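Local coordinates for protein vaginolysin (Gardnerella vaginalis, PDB 5IMY) that probably binds cholesterol in host membranes and lyses cells as a secreted, pore-forming toxin of the cholesterol-dependent cytolysin family, at residues N59-V64 and V374-N379; L382-R387 and T429-K434; Y394-D399 and R414-N419; W398-T403 and G435-L440. All blocks are in the same frame, centred on the assembly; numbering follows the deposited sequence.

Interaction 1 of 4, residues N59-V64 and V374-N379; sequences NGEFVV and VSSYRN
Phe62 and Tyr377 form a hydrogen-bonded antiparallel pair, and their side chains extend from the same face of the sheet, flank to flank. Tyr377 was modelled in two conformers, so the ring contact described here holds for one of them and is less certain. In that copy Phe62 CB stands over the face of the Tyr377 ring, 4.1 Å from its centroid, a CH-pi contact. The two rings make only an oblique pair, planes 47° apart. Tyr377 CG, the root of the ring that Phe62 CB meets, lies between its own N and carbonyl carbon (chi1 54°). Asn49 of the second subunit packs on both residues. On the other side of the sheet Val63 CG1 meets Val374 CG2 at 3.6 Å, and Val63 CG2 rests against Ser376 CB. Just beyond the strand ends, Glu61 N lies over one face of the Arg378 guanidinium. Glu61 OE2 is 4.3 Å from Arg378 NH2 but well out of the guanidinium plane, so no N-H points at the oxygen and any attraction is probably long-range and electrostatic. Backbone bonds fix the register: Phe62 N to Tyr377 O and Val64 N to Ser375 O are each 2.8 Å and nearly straight, and both pairs have the return bond. This pairing of strands 62-76 and 363-389 belongs to the elongated sheet linking the body to the C-terminal beta sandwich, as in other cholesterol-dependent cytolysins.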
# COMPACT_ATOMS: atom_id res chain seq x y z
N ASN A 59 -22.30 7.22 -5.19
CA ASN A 59 -22.90 6.48 -6.30
C ASN A 59 -21.96 5.39 -6.81
O ASN A 59 -21.99 4.27 -6.29
CB ASN A 59 -23.34 7.43 -7.44
CG ASN A 59 -22.27 8.44 -7.85
OD1 ASN A 59 -21.45 8.87 -7.05
ND2 ASN A 59 -22.29 8.83 -9.12
N GLY A 60 -21.13 5.69 -7.80
CA GLY A 60 -20.06 4.79 -8.16
C GLY A 60 -18.85 5.03 -7.28
O GLY A 60 -18.85 4.64 -6.11
N GLU A 61 -17.84 5.70 -7.84
CA GLU A 61 -16.69 6.24 -7.11
C GLU A 61 -16.49 5.62 -5.73
O GLU A 61 -17.20 5.96 -4.78
CB GLU A 61 -16.85 7.76 -6.97
CG GLU A 61 -15.55 8.53 -7.09
CD GLU A 61 -15.71 10.00 -6.76
OE1 GLU A 61 -16.72 10.36 -6.11
OE2 GLU A 61 -14.83 10.79 -7.14
N PHE A 62 -15.52 4.72 -5.60
CA PHE A 62 -15.15 4.13 -4.32
C PHE A 62 -14.02 4.96 -3.72
O PHE A 62 -12.89 4.90 -4.22
CB PHE A 62 -14.75 2.67 -4.48
CG PHE A 62 -14.34 2.01 -3.19
CD1 PHE A 62 -15.25 1.86 -2.16
CD2 PHE A 62 -13.06 1.52 -3.02
CE1 PHE A 62 -14.89 1.25 -0.98
CE2 PHE A 62 -12.69 0.91 -1.84
CZ PHE A 62 -13.60 0.77 -0.82
N VAL A 63 -14.31 5.70 -2.66
CA VAL A 63 -13.38 6.66 -2.08
C VAL A 63 -12.76 6.06 -0.83
O VAL A 63 -13.47 5.57 0.05
CB VAL A 63 -14.09 7.99 -1.76
CG1 VAL A 63 -13.09 9.02 -1.24
CG2 VAL A 63 -14.83 8.51 -2.98
N VAL A 64 -11.43 6.12 -0.74
CA VAL A 64 -10.69 5.74 0.46
C VAL A 64 -10.02 6.99 1.01
O VAL A 64 -9.41 7.76 0.25
CB VAL A 64 -9.64 4.65 0.16
CG1 VAL A 64 -8.67 4.49 1.34
CG2 VAL A 64 -10.31 3.33 -0.14
N VAL A 374 -6.40 10.90 -0.01
CA VAL A 374 -7.65 10.44 -0.60
C VAL A 374 -7.38 9.83 -1.96
O VAL A 374 -6.52 10.32 -2.71
CB VAL A 374 -8.68 11.59 -0.69
CG1 VAL A 374 -8.27 12.60 -1.77
CG2 VAL A 374 -10.08 11.04 -0.95
N SER A 375 -8.10 8.77 -2.29
CA SER A 375 -8.02 8.14 -3.60
C SER A 375 -9.39 7.54 -3.92
O SER A 375 -10.17 7.23 -3.02
CB SER A 375 -6.94 7.06 -3.65
OG SER A 375 -6.68 6.65 -4.98
N SER A 376 -9.66 7.38 -5.21
CA SER A 376 -10.98 6.93 -5.63
C SER A 376 -10.89 6.24 -6.98
O SER A 376 -10.00 6.52 -7.78
CB SER A 376 -11.96 8.10 -5.72
OG SER A 376 -11.66 8.94 -6.83
N TYR A 377 -11.83 5.33 -7.23
CA TYR A 377 -11.94 4.75 -8.56
C TYR A 377 -13.41 4.50 -8.88
O TYR A 377 -14.19 4.08 -8.02
CB TYR A 377 -11.13 3.46 -8.70
CG TYR A 377 -11.40 2.37 -7.68
CD1 TYR A 377 -12.56 1.61 -7.74
CD2 TYR A 377 -10.48 2.09 -6.69
CE1 TYR A 377 -12.80 0.61 -6.81
CE2 TYR A 377 -10.71 1.09 -5.76
CZ TYR A 377 -11.87 0.35 -5.83
OH TYR A 377 -12.11 -0.64 -4.91
N ARG A 378 -13.77 4.78 -10.13
CA ARG A 378 -15.13 4.66 -10.63
C ARG A 378 -15.26 3.35 -11.39
O ARG A 378 -14.56 3.13 -12.38
CB ARG A 378 -15.48 5.85 -11.53
CG ARG A 378 -16.91 5.81 -12.09
CD ARG A 378 -17.25 7.10 -12.83
NE ARG A 378 -16.96 8.29 -12.04
CZ ARG A 378 -17.77 8.80 -11.12
NH1 ARG A 378 -18.94 8.22 -10.86
NH2 ARG A 378 -17.41 9.88 -10.45
N ASN A 379 -16.15 2.48 -10.92
CA ASN A 379 -16.33 1.18 -11.55
C ASN A 379 -16.83 1.35 -12.98
O ASN A 379 -17.49 2.33 -13.32
CB ASN A 379 -17.30 0.32 -10.74
CG ASN A 379 -18.65 0.98 -10.54
OD1 ASN A 379 -18.98 1.97 -11.20
ND2 ASN A 379 -19.44 0.42 -9.63

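Interaction 2 of 4, residues L382-R387 and T429-K434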
# COMPACT_ATOMS: atom_id res chain seq x y z
N LEU A 382 -18.89 -3.55 -18.92
CA LEU A 382 -18.63 -4.18 -20.21
C LEU A 382 -19.91 -4.87 -20.67
O LEU A 382 -20.45 -5.71 -19.95
CB LEU A 382 -17.49 -5.19 -20.12
CG LEU A 382 -17.33 -6.12 -21.33
CD1 LEU A 382 -16.99 -5.33 -22.58
CD2 LEU A 382 -16.27 -7.18 -21.07
N THR A 383 -20.36 -4.53 -21.87
CA THR A 383 -21.58 -5.09 -22.45
C THR A 383 -21.23 -5.95 -23.65
O THR A 383 -20.48 -5.52 -24.54
CB THR A 383 -22.55 -3.97 -22.85
OG1 THR A 383 -23.11 -3.37 -21.67
CG2 THR A 383 -23.69 -4.50 -23.73
N LEU A 384 -21.76 -7.17 -23.68
CA LEU A 384 -21.57 -8.09 -24.79
C LEU A 384 -22.90 -8.33 -25.48
O LEU A 384 -23.88 -8.70 -24.83
CB LEU A 384 -20.99 -9.43 -24.31
CG LEU A 384 -19.87 -9.39 -23.27
CD1 LEU A 384 -19.66 -10.79 -22.71
CD2 LEU A 384 -18.58 -8.85 -23.87
N ASP A 385 -22.94 -8.12 -26.80
CA ASP A 385 -24.14 -8.36 -27.60
C ASP A 385 -23.75 -9.27 -28.76
O ASP A 385 -23.02 -8.84 -29.66
CB ASP A 385 -24.75 -7.05 -28.10
CG ASP A 385 -26.17 -7.23 -28.59
OD1 ASP A 385 -26.89 -8.11 -28.06
OD2 ASP A 385 -26.58 -6.50 -29.52
N HIS A 386 -24.25 -10.50 -28.74
CA HIS A 386 -23.92 -11.51 -29.74
C HIS A 386 -25.18 -11.80 -30.56
O HIS A 386 -26.08 -12.51 -30.10
CB HIS A 386 -23.39 -12.78 -29.08
CG HIS A 386 -23.38 -13.98 -29.98
ND1 HIS A 386 -23.00 -13.91 -31.30
CD2 HIS A 386 -23.72 -15.27 -29.74
CE1 HIS A 386 -23.09 -15.12 -31.84
NE2 HIS A 386 -23.53 -15.95 -30.92
N ARG A 387 -25.23 -11.26 -31.78
CA ARG A 387 -26.34 -11.51 -32.69
C ARG A 387 -25.82 -12.07 -34.01
O ARG A 387 -26.02 -11.47 -35.07
CB ARG A 387 -27.15 -10.22 -32.92
CG ARG A 387 -26.44 -8.94 -32.49
CD ARG A 387 -27.12 -7.70 -33.05
NE ARG A 387 -27.91 -6.98 -32.06
CZ ARG A 387 -28.64 -5.90 -32.33
NH1 ARG A 387 -28.68 -5.42 -33.56
NH2 ARG A 387 -29.32 -5.30 -31.36
N THR A 429 -25.51 -9.31 -22.17
CA THR A 429 -25.18 -9.21 -20.76
C THR A 429 -24.20 -8.06 -20.57
O THR A 429 -23.46 -7.70 -21.49
CB THR A 429 -24.57 -10.51 -20.22
OG1 THR A 429 -24.39 -10.40 -18.80
CG2 THR A 429 -23.22 -10.80 -20.88
N THR A 430 -24.22 -7.49 -19.37
CA THR A 430 -23.28 -6.45 -18.97
C THR A 430 -22.51 -6.92 -17.74
O THR A 430 -23.09 -7.56 -16.85
CB THR A 430 -23.99 -5.13 -18.68
OG1 THR A 430 -24.57 -5.17 -17.37
CG2 THR A 430 -25.09 -4.87 -19.71
N ILE A 431 -21.22 -6.61 -17.70
CA ILE A 431 -20.34 -7.03 -16.62
C ILE A 431 -19.86 -5.79 -15.87
O ILE A 431 -19.55 -4.77 -16.49
CB ILE A 431 -19.14 -7.84 -17.15
CG1 ILE A 431 -19.63 -9.07 -17.92
CG2 ILE A 431 -18.23 -8.27 -16.00
CD1 ILE A 431 -18.60 -9.62 -18.89
N GLN A 432 -19.81 -5.88 -14.55
CA GLN A 432 -19.32 -4.80 -13.70
C GLN A 432 -17.87 -5.05 -13.32
O GLN A 432 -17.48 -6.19 -13.03
CB GLN A 432 -20.16 -4.66 -12.44
CG GLN A 432 -21.12 -3.48 -12.47
CD GLN A 432 -21.66 -3.14 -11.10
OE1 GLN A 432 -20.99 -3.31 -10.08
NE2 GLN A 432 -22.90 -2.64 -11.06
N PHE A 433 -17.07 -3.99 -13.32
CA PHE A 433 -15.66 -4.06 -12.98
C PHE A 433 -15.32 -3.00 -11.95
O PHE A 433 -15.68 -1.83 -12.12
CB PHE A 433 -14.78 -3.88 -14.22
CG PHE A 433 -14.80 -5.05 -15.16
CD1 PHE A 433 -14.16 -6.23 -14.82
CD2 PHE A 433 -15.45 -4.97 -16.38
CE1 PHE A 433 -14.18 -7.31 -15.67
CE2 PHE A 433 -15.46 -6.04 -17.24
CZ PHE A 433 -14.83 -7.22 -16.89
N LYS A 434 -14.63 -3.41 -10.89
CA LYS A 434 -14.02 -2.44 -9.99
C LYS A 434 -13.11 -1.51 -10.78
O LYS A 434 -12.43 -1.94 -11.72
CB LYS A 434 -13.23 -3.16 -8.89
CG LYS A 434 -14.08 -4.00 -7.96
CD LYS A 434 -13.31 -5.21 -7.45
CE LYS A 434 -14.20 -6.10 -6.59
NZ LYS A 434 -13.85 -7.54 -6.74
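Leu382-Leu384 and Thr429-Ile431 pair as antiparallel strands in the C-terminal beta sandwich, where strand 363-389 lies next to strand 426-433. The short strand axes run at 161° to one another, and the register follows from the backbone: Leu382 with Ile431 and Leu384 with Thr429 are hydrogen-bonded pairs, with Thr383 and Thr430 as the non-hydrogen-bonded pair between them. Leu382 N reaches Ile431 O at 2.8 Å, and Leu384 N reaches Thr429 O at 2.8 Å. The return bond from Ile431 N to Leu382 O is modelled at 2.5 Å, a doubtful length. The two faces differ in character. On one, Thr383 and Thr430 lie side by side and Thr383 OG1 comes within 3.2 Å of Thr430 CG2; that hydroxyl also has a hydrogen-bond partner in Gln469 OE1. The other face is largely apolar and turned to the second sheet of the sandwich, with Tyr394 against Leu384, Trp416 against Ile431 and Trp398 edge-to-face with Phe433. Here Ile431 CD1 touches a methyl of each leucine, 4.0 Å from Leu382 CD2 and 4.1 Å from Leu384 CD1. Leu384 CG is anti to its carbonyl carbon (chi1 -43°), and CD1 beyond it also meets Thr429 CG2. Two residues further along strand 426-433, past Ile431, Leu382 CB approaches the edge of the Phe433 ring, in its plane, 3.6 Å from Phe433 CE2.

Interaction 3 of 4, residues Y394-D399 and R414-N419; sequences YYIYWD and RAWEGN
Trp398 and Arg414 pack tightly, the aliphatic root of the arginine against the flat of the indole. Arg414 CB sits over one face, offset toward the rim, 3.5 Å from Trp398 CE2 and 3.8 Å from the centroid of the five-membered ring in a CH-pi contact. CB and CG do the touching; the guanidinium end leads away, and Arg414 NE forms a salt bridge with Glu400. The backbone between these two residues is held less evenly: Arg414 N to Trp398 O is 2.9 Å, but the return bond is weak. Next along, Trp416 N gives Ile396 O a nearly straight bond of 3.0 Å, and the CB atoms of Ile396 and Trp416 touch. Beyond Trp416 the strand pairing ends and a buried side chain takes over: Asn419 OD1 accepts Ile396 N at 2.8 Å, while Asn419 ND2 lies over the face of the Tyr397 ring, 3.8 Å from Tyr397 CZ, amide and ring planes 72° apart. Ala415 is more loosely engaged, its CB meeting the Tyr397 ring obliquely, 4.0 Å from Tyr397 CD1. The solvent side is at the bend leaving the strand, where Glu417 is exposed and points away from residues 394-399. Residues 395-403 and 409-415 form a beta hairpin, paired here at the end away from its turn, within the four-stranded antiparallel sheet of the C-terminal beta sandwich.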
# COMPACT_ATOMS: atom_id res chain seq x y z
N TYR A 394 -16.57 -16.57 -24.93
CA TYR A 394 -15.84 -15.39 -24.48
C TYR A 394 -14.68 -15.82 -23.60
O TYR A 394 -14.77 -16.81 -22.86
CB TYR A 394 -16.75 -14.41 -23.72
CG TYR A 394 -17.73 -13.66 -24.60
CD1 TYR A 394 -17.32 -12.56 -25.35
CD2 TYR A 394 -19.06 -14.03 -24.68
CE1 TYR A 394 -18.20 -11.87 -26.15
CE2 TYR A 394 -19.96 -13.34 -25.48
CZ TYR A 394 -19.52 -12.26 -26.22
OH TYR A 394 -20.41 -11.58 -27.01
N TYR A 395 -13.58 -15.08 -23.70
CA TYR A 395 -12.41 -15.28 -22.85
C TYR A 395 -11.96 -13.91 -22.37
O TYR A 395 -11.34 -13.15 -23.12
CB TYR A 395 -11.30 -16.02 -23.59
CG TYR A 395 -11.68 -17.43 -23.98
CD1 TYR A 395 -11.54 -18.48 -23.08
CD2 TYR A 395 -12.17 -17.71 -25.24
CE1 TYR A 395 -11.88 -19.77 -23.43
CE2 TYR A 395 -12.52 -19.00 -25.60
CZ TYR A 395 -12.37 -20.02 -24.69
OH TYR A 395 -12.72 -21.31 -25.05
N ILE A 396 -12.27 -13.59 -21.12
CA ILE A 396 -12.03 -12.27 -20.55
C ILE A 396 -11.23 -12.44 -19.27
O ILE A 396 -11.64 -13.18 -18.37
CB ILE A 396 -13.35 -11.52 -20.27
CG1 ILE A 396 -14.07 -11.25 -21.60
CG2 ILE A 396 -13.09 -10.22 -19.52
CD1 ILE A 396 -15.47 -10.69 -21.44
N TYR A 397 -10.08 -11.76 -19.19
CA TYR A 397 -9.22 -11.79 -18.02
C TYR A 397 -8.83 -10.37 -17.65
O TYR A 397 -8.88 -9.45 -18.47
CB TYR A 397 -7.96 -12.62 -18.26
CG TYR A 397 -8.19 -13.95 -18.95
CD1 TYR A 397 -8.26 -15.13 -18.22
CD2 TYR A 397 -8.33 -14.02 -20.32
CE1 TYR A 397 -8.48 -16.34 -18.84
CE2 TYR A 397 -8.54 -15.23 -20.96
CZ TYR A 397 -8.61 -16.38 -20.21
OH TYR A 397 -8.82 -17.58 -20.85
N TRP A 398 -8.43 -10.20 -16.39
CA TRP A 398 -7.93 -8.92 -15.91
C TRP A 398 -7.11 -9.16 -14.65
O TRP A 398 -7.18 -10.24 -14.04
CB TRP A 398 -9.07 -7.93 -15.65
CG TRP A 398 -9.97 -8.32 -14.52
CD1 TRP A 398 -9.84 -7.95 -13.21
CD2 TRP A 398 -11.13 -9.15 -14.60
NE1 TRP A 398 -10.86 -8.50 -12.47
CE2 TRP A 398 -11.66 -9.24 -13.29
CE3 TRP A 398 -11.78 -9.82 -15.64
CZ2 TRP A 398 -12.81 -9.97 -13.00
CZ3 TRP A 398 -12.92 -10.55 -15.35
CH2 TRP A 398 -13.42 -10.62 -14.04
N ASP A 399 -6.34 -8.15 -14.27
CA ASP A 399 -5.41 -8.25 -13.15
C ASP A 399 -5.89 -7.38 -11.99
O ASP A 399 -6.42 -6.29 -12.20
CB ASP A 399 -4.00 -7.82 -13.57
CG ASP A 399 -3.38 -8.77 -14.57
OD1 ASP A 399 -3.57 -10.00 -14.42
OD2 ASP A 399 -2.71 -8.30 -15.50
N ARG A 414 -7.69 -12.77 -12.80
CA ARG A 414 -9.08 -13.17 -12.69
C ARG A 414 -9.59 -13.62 -14.05
O ARG A 414 -8.99 -13.33 -15.09
CB ARG A 414 -9.96 -12.03 -12.15
CG ARG A 414 -9.66 -11.65 -10.72
CD ARG A 414 -10.46 -12.49 -9.74
NE ARG A 414 -10.14 -12.16 -8.36
CZ ARG A 414 -10.56 -12.86 -7.30
NH1 ARG A 414 -11.31 -13.94 -7.46
NH2 ARG A 414 -10.22 -12.47 -6.08
N ALA A 415 -10.72 -14.32 -14.03
CA ALA A 415 -11.38 -14.76 -15.25
C ALA A 415 -12.88 -14.58 -15.09
O ALA A 415 -13.45 -14.88 -14.04
CB ALA A 415 -11.06 -16.22 -15.57
N TRP A 416 -13.52 -14.06 -16.14
CA TRP A 416 -14.97 -13.94 -16.17
C TRP A 416 -15.61 -15.30 -15.94
O TRP A 416 -15.28 -16.28 -16.63
CB TRP A 416 -15.38 -13.34 -17.52
CG TRP A 416 -16.85 -13.34 -17.85
CD1 TRP A 416 -17.41 -13.65 -19.07
CD2 TRP A 416 -17.95 -13.01 -16.99
NE1 TRP A 416 -18.77 -13.53 -19.01
CE2 TRP A 416 -19.13 -13.14 -17.75
CE3 TRP A 416 -18.05 -12.62 -15.65
CZ2 TRP A 416 -20.39 -12.89 -17.21
CZ3 TRP A 416 -19.30 -12.37 -15.12
CH2 TRP A 416 -20.46 -12.51 -15.90
N GLU A 417 -16.51 -15.38 -14.96
CA GLU A 417 -17.09 -16.67 -14.60
C GLU A 417 -17.72 -17.35 -15.81
O GLU A 417 -17.67 -18.57 -15.95
CB GLU A 417 -18.13 -16.50 -13.48
CG GLU A 417 -19.52 -16.01 -13.94
CD GLU A 417 -20.57 -16.16 -12.86
OE1 GLU A 417 -20.25 -16.70 -11.77
OE2 GLU A 417 -21.73 -15.74 -13.10
N GLY A 418 -18.32 -16.56 -16.70
CA GLY A 418 -18.92 -17.10 -17.90
C GLY A 418 -17.99 -17.01 -19.09
O GLY A 418 -18.35 -16.44 -20.12
N ASN A 419 -16.80 -17.58 -18.96
CA ASN A 419 -15.79 -17.48 -20.01
C ASN A 419 -16.10 -18.46 -21.14
O ASN A 419 -16.86 -18.14 -22.05
CB ASN A 419 -14.39 -17.70 -19.44
CG ASN A 419 -13.53 -16.45 -19.48
OD1 ASN A 419 -14.02 -15.35 -19.78
ND2 ASN A 419 -12.25 -16.60 -19.18

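Interaction 4 of 4, residues W398-T403 and G435-L440; sequences WDEYGT and GNVRNL
Arg438 and Tyr401 cross at about a right angle, and the arginine can be followed outward atom by atom. Its CB lies 4.1 Å from Asp399 O, and the chain then runs extended from CG to NE. CD passes over one face of the phenol, 3.7 Å from the Tyr401 ring centroid, in a CH-pi contact. NE follows, 3.3 Å from Tyr401 CD2, and the tip leaves the pair: NH2 forms a salt bridge with Asp406 of the second subunit. The backbone behind it is tied by Asp399 N to Arg438 O at 2.8 Å and by the return bond at 2.9 Å. Asn439 ND2 bonds to the anti lone pair of Asp399 OD2 at 3.1 Å, with carboxylate and amide planes 70° apart. On the other flank, Val437 CB packs 3.4 Å from Trp398 CD1, and Leu440 CD1 reaches Trp398 CB. Strand 395-403 thus has strand 409-415 along one edge and, along the other, residues 437-440, where the chain coming from strand 426-433 turns a corner at Asn439 and enters strand 440-443 of the second sheet.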
# COMPACT_ATOMS: atom_id res chain seq x y z
N TRP A 398 -8.43 -10.20 -16.39
CA TRP A 398 -7.93 -8.92 -15.91
C TRP A 398 -7.11 -9.16 -14.65
O TRP A 398 -7.18 -10.24 -14.04
CB TRP A 398 -9.07 -7.93 -15.65
CG TRP A 398 -9.97 -8.32 -14.52
CD1 TRP A 398 -9.84 -7.95 -13.21
CD2 TRP A 398 -11.13 -9.15 -14.60
NE1 TRP A 398 -10.86 -8.50 -12.47
CE2 TRP A 398 -11.66 -9.24 -13.29
CE3 TRP A 398 -11.78 -9.82 -15.64
CZ2 TRP A 398 -12.81 -9.97 -13.00
CZ3 TRP A 398 -12.92 -10.55 -15.35
CH2 TRP A 398 -13.42 -10.62 -14.04
N ASP A 399 -6.34 -8.15 -14.27
CA ASP A 399 -5.41 -8.25 -13.15
C ASP A 399 -5.89 -7.38 -11.99
O ASP A 399 -6.42 -6.29 -12.20
CB ASP A 399 -4.00 -7.82 -13.57
CG ASP A 399 -3.38 -8.77 -14.57
OD1 ASP A 399 -3.57 -10.00 -14.42
OD2 ASP A 399 -2.71 -8.30 -15.50
N GLU A 400 -5.70 -7.88 -10.77
CA GLU A 400 -6.03 -7.15 -9.55
C GLU A 400 -4.74 -6.94 -8.77
O GLU A 400 -4.22 -7.88 -8.15
CB GLU A 400 -7.07 -7.92 -8.73
CG GLU A 400 -8.51 -7.55 -9.07
CD GLU A 400 -9.50 -8.60 -8.61
OE1 GLU A 400 -9.16 -9.41 -7.73
OE2 GLU A 400 -10.63 -8.61 -9.15
N TYR A 401 -4.22 -5.72 -8.80
CA TYR A 401 -3.03 -5.39 -8.04
C TYR A 401 -3.39 -5.09 -6.59
O TYR A 401 -4.53 -4.73 -6.26
CB TYR A 401 -2.31 -4.18 -8.64
CG TYR A 401 -1.61 -4.44 -9.96
CD1 TYR A 401 -1.72 -5.67 -10.60
CD2 TYR A 401 -0.83 -3.46 -10.56
CE1 TYR A 401 -1.08 -5.91 -11.81
CE2 TYR A 401 -0.19 -3.69 -11.76
CZ TYR A 401 -0.32 -4.91 -12.38
OH TYR A 401 0.32 -5.15 -13.57
N GLY A 402 -2.41 -5.25 -5.72
CA GLY A 402 -2.61 -4.98 -4.31
C GLY A 402 -1.29 -4.96 -3.58
O GLY A 402 -0.29 -5.54 -4.04
N THR A 403 -1.29 -4.29 -2.44
CA THR A 403 -0.16 -4.26 -1.53
C THR A 403 -0.59 -4.83 -0.20
O THR A 403 -1.68 -4.53 0.30
CB THR A 403 0.38 -2.84 -1.33
OG1 THR A 403 -0.72 -1.94 -1.09
CG2 THR A 403 1.16 -2.38 -2.55
N GLY A 435 -13.10 -0.24 -10.41
CA GLY A 435 -12.31 0.74 -11.13
C GLY A 435 -10.81 0.52 -11.04
O GLY A 435 -10.06 1.17 -11.77
N ASN A 436 -10.36 -0.39 -10.18
CA ASN A 436 -8.93 -0.63 -9.98
C ASN A 436 -8.39 -1.81 -10.77
O ASN A 436 -7.18 -2.03 -10.76
CB ASN A 436 -8.64 -0.85 -8.49
CG ASN A 436 -9.51 -1.92 -7.86
OD1 ASN A 436 -10.01 -2.81 -8.55
ND2 ASN A 436 -9.72 -1.83 -6.55
N VAL A 437 -9.24 -2.56 -11.47
CA VAL A 437 -8.74 -3.67 -12.27
C VAL A 437 -7.86 -3.12 -13.38
O VAL A 437 -8.06 -2.01 -13.88
CB VAL A 437 -9.88 -4.54 -12.84
CG1 VAL A 437 -10.86 -4.95 -11.75
CG2 VAL A 437 -10.60 -3.81 -13.95
N ARG A 438 -6.88 -3.92 -13.80
CA ARG A 438 -5.91 -3.51 -14.80
C ARG A 438 -5.81 -4.58 -15.88
O ARG A 438 -6.17 -5.74 -15.68
CB ARG A 438 -4.53 -3.26 -14.19
CG ARG A 438 -4.51 -2.19 -13.10
CD ARG A 438 -3.09 -1.99 -12.58
NE ARG A 438 -3.04 -1.13 -11.40
CZ ARG A 438 -2.73 0.17 -11.41
NH1 ARG A 438 -2.44 0.79 -12.55
NH2 ARG A 438 -2.71 0.85 -10.27
N ASN A 439 -5.30 -4.17 -17.04
CA ASN A 439 -4.97 -5.09 -18.13
C ASN A 439 -6.15 -5.98 -18.49
O ASN A 439 -6.07 -7.21 -18.50
CB ASN A 439 -3.74 -5.92 -17.75
CG ASN A 439 -2.59 -5.07 -17.27
OD1 ASN A 439 -2.14 -4.16 -17.96
ND2 ASN A 439 -2.11 -5.35 -16.06
N LEU A 440 -7.28 -5.34 -18.80
CA LEU A 440 -8.46 -6.06 -19.23
C LEU A 440 -8.21 -6.75 -20.57
O LEU A 440 -7.60 -6.17 -21.47
CB LEU A 440 -9.66 -5.11 -19.33
CG LEU A 440 -11.04 -5.73 -19.56
CD1 LEU A 440 -11.53 -6.46 -18.32
CD2 LEU A 440 -12.03 -4.66 -19.98

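How the interactions relate
From the N terminus, interaction 1 comes first: it closes a loop of 309 residues by bringing strand 62-76 against strand 363-389. Interaction 2 follows in series on that same long strand, closing a shorter loop at residues 429-434. Interaction 3 is a hairpin contact nested inside that loop. Interaction 4 starts from the same strand as interaction 3, sharing Trp398 and Asp399, but ends after residue 434 and so crosses interaction 2. Interactions 2 and 3 lie on facing sheets of the sandwich, and in interaction 4 the chain passes from the first sheet to the second. The loop at 435-436 also touches Tyr377, so interactions 1 and 4 meet where the elongated sheet joins the sandwich.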